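Local coordinates for RIM-binding protein, isoform F (Drosophila melanogaster, PDB 6Q9M) that probably acts as an active-zone scaffold that couples synaptic vesicle recruitment to release sites and carries a central array of fibronectin type III domains, at residues Gln130-Asn136 and Tyr161-Ala167. Numbering follows the deposited sequence.
Sequences QHVVCVN and YRVTVRA
The guanidinium of R166 lies beside V132, with V132 CG1 over one of its faces, 3.8 Å from R166 CZ and offset toward the rim. V132 CG2 meets R166 NH1. The two side chains run side by side and point the same way. CG of R166 sits between its backbone N and carbonyl carbon (chi1 44°). The chain runs extended from CG to NE, and a turn at the last torsion brings the guanidinium face to V132. R166 NH2 makes a salt bridge to E139 on strand 138-143, so this arginine spans three strands. With an alanine here, V132 is likely to lose the cover on this side, and E139 its charged mate. At the far end the N136 amide lies near the Y161 ring, its plane 31° from the ring plane, with N136 ND2 3.5 Å from Y161 CD1. V135 CG1 also touches this ring obliquely, and Y161 OH is hydrogen-bonded to A156 N. The H131 ring meets A167 CB through CE1 (3.5 Å) and packs edge-to-face with W122. Strands 131-135 and 160-167 are the antiparallel central pair of the four-stranded sheet of a fibronectin type III sandwich. H131, V133, V135, V163 and V165 share the face that turns to the other sheet, where W122 and I120 lie. There V133 CG1 packs on V163 CG2 at 3.6 Å. V132, C134, T164 and R166 share the other face, where C134 CB lies against T164 OG1. V132 with R166 and C134 with T164 are hydrogen-bonded pairs, each with two backbone bonds. N136 N donates to R162 O at 2.8 Å. The return bond goes to a side chain: R162 N reaches N136 OD1 at 2.9 Å, almost straight at 177°.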
ATOM      1  N   GLN A 130       3.270 -15.705   8.189  1.00 62.14           N
ATOM      2  CA  GLN A 130       4.253 -15.422   7.159  1.00 56.80           C
ATOM      3  C   GLN A 130       3.549 -15.158   5.832  1.00 58.54           C
ATOM      4  O   GLN A 130       2.464 -15.681   5.560  1.00 54.70           O
ATOM      5  CB  GLN A 130       5.224 -16.585   7.013  1.00 56.76           C
ATOM      6  CG  GLN A 130       5.975 -16.917   8.281  1.00 58.09           C
ATOM      7  CD  GLN A 130       7.042 -17.962   8.042  1.00 73.19           C
ATOM      8  OE1 GLN A 130       8.207 -17.639   7.798  1.00 77.69           O
ATOM      9  NE2 GLN A 130       6.649 -19.224   8.098  1.00 82.64           N
ATOM     10  N   HIS A 131       4.184 -14.352   4.994  1.00 52.23           N
ATOM     11  CA  HIS A 131       3.629 -14.051   3.690  1.00 55.16           C
ATOM     12  C   HIS A 131       4.669 -14.334   2.617  1.00 60.44           C
ATOM     13  O   HIS A 131       5.873 -14.180   2.839  1.00 62.11           O
ATOM     14  CB  HIS A 131       3.141 -12.612   3.615  1.00 47.74           C
ATOM     15  CG  HIS A 131       1.958 -12.346   4.489  1.00 56.67           C
ATOM     16  ND1 HIS A 131       0.668 -12.667   4.116  1.00 61.44           N
ATOM     17  CD2 HIS A 131       1.870 -11.809   5.728  1.00 53.52           C
ATOM     18  CE1 HIS A 131      -0.164 -12.324   5.083  1.00 57.28           C
ATOM     19  NE2 HIS A 131       0.541 -11.806   6.073  1.00 56.28           N
ATOM     20  N   VAL A 132       4.177 -14.751   1.451  1.00 50.65           N
ATOM     21  CA  VAL A 132       5.004 -15.148   0.321  1.00 51.40           C
ATOM     22  C   VAL A 132       4.745 -14.170  -0.811  1.00 52.31           C
ATOM     23  O   VAL A 132       3.596 -13.995  -1.236  1.00 44.37           O
ATOM     24  CB  VAL A 132       4.689 -16.586  -0.122  1.00 57.59           C
ATOM     25  CG1 VAL A 132       5.303 -16.869  -1.459  1.00 61.57           C
ATOM     26  CG2 VAL A 132       5.203 -17.587   0.895  1.00 56.96           C
ATOM     27  N   VAL A 133       5.809 -13.546  -1.308  1.00 54.98           N
ATOM     28  CA  VAL A 133       5.726 -12.621  -2.434  1.00 54.59           C
ATOM     29  C   VAL A 133       6.055 -13.386  -3.714  1.00 57.32           C
ATOM     30  O   VAL A 133       7.042 -14.130  -3.773  1.00 57.56           O
ATOM     31  CB  VAL A 133       6.665 -11.426  -2.239  1.00 52.07           C
ATOM     32  CG1 VAL A 133       6.487 -10.426  -3.363  1.00 43.84           C
ATOM     33  CG2 VAL A 133       6.415 -10.780  -0.866  1.00 52.07           C
ATOM     34  N   CYS A 134       5.191 -13.248  -4.717  1.00 47.33           N
ATOM     35  CA  CYS A 134       5.304 -13.960  -5.978  1.00 55.06           C
ATOM     36  C   CYS A 134       5.287 -12.946  -7.107  1.00 55.79           C
ATOM     37  O   CYS A 134       4.395 -12.089  -7.163  1.00 47.09           O
ATOM     38  CB  CYS A 134       4.166 -14.971  -6.140  1.00 61.66           C
ATOM     39  SG  CYS A 134       4.287 -16.392  -5.018  1.00 72.27           S
ATOM     40  N   VAL A 135       6.270 -13.035  -7.995  1.00 47.61           N
ATOM     41  CA  VAL A 135       6.348 -12.173  -9.167  1.00 48.29           C
ATOM     42  C   VAL A 135       6.161 -13.065 -10.382  1.00 49.21           C
ATOM     43  O   VAL A 135       6.893 -14.047 -10.551  1.00 48.08           O
ATOM     44  CB  VAL A 135       7.681 -11.415  -9.226  1.00 52.41           C
ATOM     45  CG1 VAL A 135       7.620 -10.288 -10.254  1.00 47.27           C
ATOM     46  CG2 VAL A 135       8.025 -10.861  -7.858  1.00 54.72           C
ATOM     47  N   ASN A 136       5.145 -12.767 -11.192  1.00 46.87           N
ATOM     48  CA  ASN A 136       4.879 -13.543 -12.405  1.00 47.70           C
ATOM     49  C   ASN A 136       4.853 -15.045 -12.107  1.00 54.74           C
ATOM     50  O   ASN A 136       5.395 -15.869 -12.859  1.00 51.59           O
ATOM     51  CB  ASN A 136       5.899 -13.209 -13.496  1.00 46.66           C
ATOM     52  CG  ASN A 136       5.653 -11.840 -14.125  1.00 51.74           C
ATOM     53  OD1 ASN A 136       4.758 -11.103 -13.708  1.00 53.19           O
ATOM     54  ND2 ASN A 136       6.450 -11.492 -15.122  1.00 49.47           N
ATOM     55  N   TYR A 161       4.895  -6.588 -14.747  1.00 62.45           N
ATOM     56  CA  TYR A 161       4.973  -7.579 -13.694  1.00 53.01           C
ATOM     57  C   TYR A 161       3.646  -7.632 -12.952  1.00 54.52           C
ATOM     58  O   TYR A 161       3.001  -6.601 -12.725  1.00 55.49           O
ATOM     59  CB  TYR A 161       6.111  -7.263 -12.734  1.00 43.26           C
ATOM     60  CG  TYR A 161       7.470  -7.473 -13.347  1.00 50.28           C
ATOM     61  CD1 TYR A 161       7.959  -8.761 -13.574  1.00 41.64           C
ATOM     62  CD2 TYR A 161       8.261  -6.389 -13.725  1.00 57.66           C
ATOM     63  CE1 TYR A 161       9.206  -8.959 -14.124  1.00 47.27           C
ATOM     64  CE2 TYR A 161       9.514  -6.583 -14.297  1.00 61.71           C
ATOM     65  CZ  TYR A 161       9.978  -7.874 -14.495  1.00 55.01           C
ATOM     66  OH  TYR A 161      11.220  -8.084 -15.046  1.00 55.76           O
ATOM     67  N   ARG A 162       3.236  -8.849 -12.606  1.00 45.94           N
ATOM     68  CA  ARG A 162       2.118  -9.091 -11.710  1.00 38.17           C
ATOM     69  C   ARG A 162       2.664  -9.731 -10.445  1.00 45.17           C
ATOM     70  O   ARG A 162       3.236 -10.828 -10.498  1.00 49.76           O
ATOM     71  CB  ARG A 162       1.082  -9.993 -12.367  1.00 46.66           C
ATOM     72  CG  ARG A 162      -0.027 -10.428 -11.422  1.00 60.33           C
ATOM     73  CD  ARG A 162      -1.215 -10.950 -12.215  1.00 60.05           C
ATOM     74  NE  ARG A 162      -1.964  -9.868 -12.844  1.00 52.01           N
ATOM     75  CZ  ARG A 162      -3.039 -10.069 -13.597  1.00 62.40           C
ATOM     76  NH1 ARG A 162      -3.462 -11.313 -13.793  1.00 67.20           N
ATOM     77  NH2 ARG A 162      -3.690  -9.042 -14.158  1.00 54.38           N
ATOM     78  N   VAL A 163       2.461  -9.080  -9.306  1.00 46.16           N
ATOM     79  CA  VAL A 163       2.960  -9.612  -8.045  1.00 45.73           C
ATOM     80  C   VAL A 163       1.770  -9.885  -7.140  1.00 43.56           C
ATOM     81  O   VAL A 163       0.836  -9.073  -7.075  1.00 58.71           O
ATOM     82  CB  VAL A 163       3.997  -8.660  -7.401  1.00 51.38           C
ATOM     83  CG1 VAL A 163       3.514  -7.269  -7.424  1.00 55.69           C
ATOM     84  CG2 VAL A 163       4.328  -9.110  -5.965  1.00 60.26           C
ATOM     85  N   THR A 164       1.788 -11.051  -6.496  1.00 44.97           N
ATOM     86  CA  THR A 164       0.761 -11.495  -5.562  1.00 54.56           C
ATOM     87  C   THR A 164       1.391 -11.738  -4.195  1.00 52.47           C
ATOM     88  O   THR A 164       2.600 -11.959  -4.080  1.00 49.84           O
ATOM     89  CB  THR A 164       0.085 -12.780  -6.035  1.00 56.60           C
ATOM     90  OG1 THR A 164       1.021 -13.853  -5.915  1.00 66.15           O
ATOM     91  CG2 THR A 164      -0.328 -12.668  -7.491  1.00 59.21           C
ATOM     92  N   VAL A 165       0.554 -11.721  -3.161  1.00 47.47           N
ATOM     93  CA  VAL A 165       0.981 -11.989  -1.794  1.00 43.28           C
ATOM     94  C   VAL A 165      -0.009 -12.953  -1.155  1.00 50.52           C
ATOM     95  O   VAL A 165      -1.224 -12.769  -1.269  1.00 58.72           O
ATOM     96  CB  VAL A 165       1.091 -10.697  -0.966  1.00 44.24           C
ATOM     97  CG1 VAL A 165       1.535 -11.024   0.465  1.00 53.75           C
ATOM     98  CG2 VAL A 165       2.059  -9.724  -1.621  1.00 32.04           C
ATOM     99  N   ARG A 166       0.499 -13.992  -0.504  1.00 51.57           N
ATOM    100  CA  ARG A 166      -0.381 -14.951   0.140  1.00 56.86           C
ATOM    101  C   ARG A 166       0.219 -15.302   1.506  1.00 56.72           C
ATOM    102  O   ARG A 166       1.429 -15.181   1.741  1.00 57.18           O
ATOM    103  CB  ARG A 166      -0.614 -16.106  -0.893  1.00 69.92           C
ATOM    104  CG  ARG A 166       0.677 -16.562  -1.617  1.00 92.13           C
ATOM    105  CD  ARG A 166       0.382 -17.901  -2.166  1.00102.61           C
ATOM    106  NE  ARG A 166       1.460 -18.822  -2.516  1.00103.62           N
ATOM    107  CZ  ARG A 166       2.440 -19.389  -1.799  1.00108.30           C
ATOM    108  NH1 ARG A 166       2.326 -19.621  -0.465  1.00103.87           N
ATOM    109  NH2 ARG A 166       3.318 -20.096  -2.526  1.00117.66           N
ATOM    110  N   ALA A 167      -0.659 -15.640   2.443  1.00 59.74           N
ATOM    111  CA  ALA A 167      -0.256 -15.987   3.796  1.00 64.35           C
ATOM    112  C   ALA A 167      -0.029 -17.484   3.899  1.00 66.99           C
ATOM    113  O   ALA A 167      -0.897 -18.268   3.506  1.00 83.03           O
ATOM    114  CB  ALA A 167      -1.322 -15.565   4.812  1.00 63.25           C
TER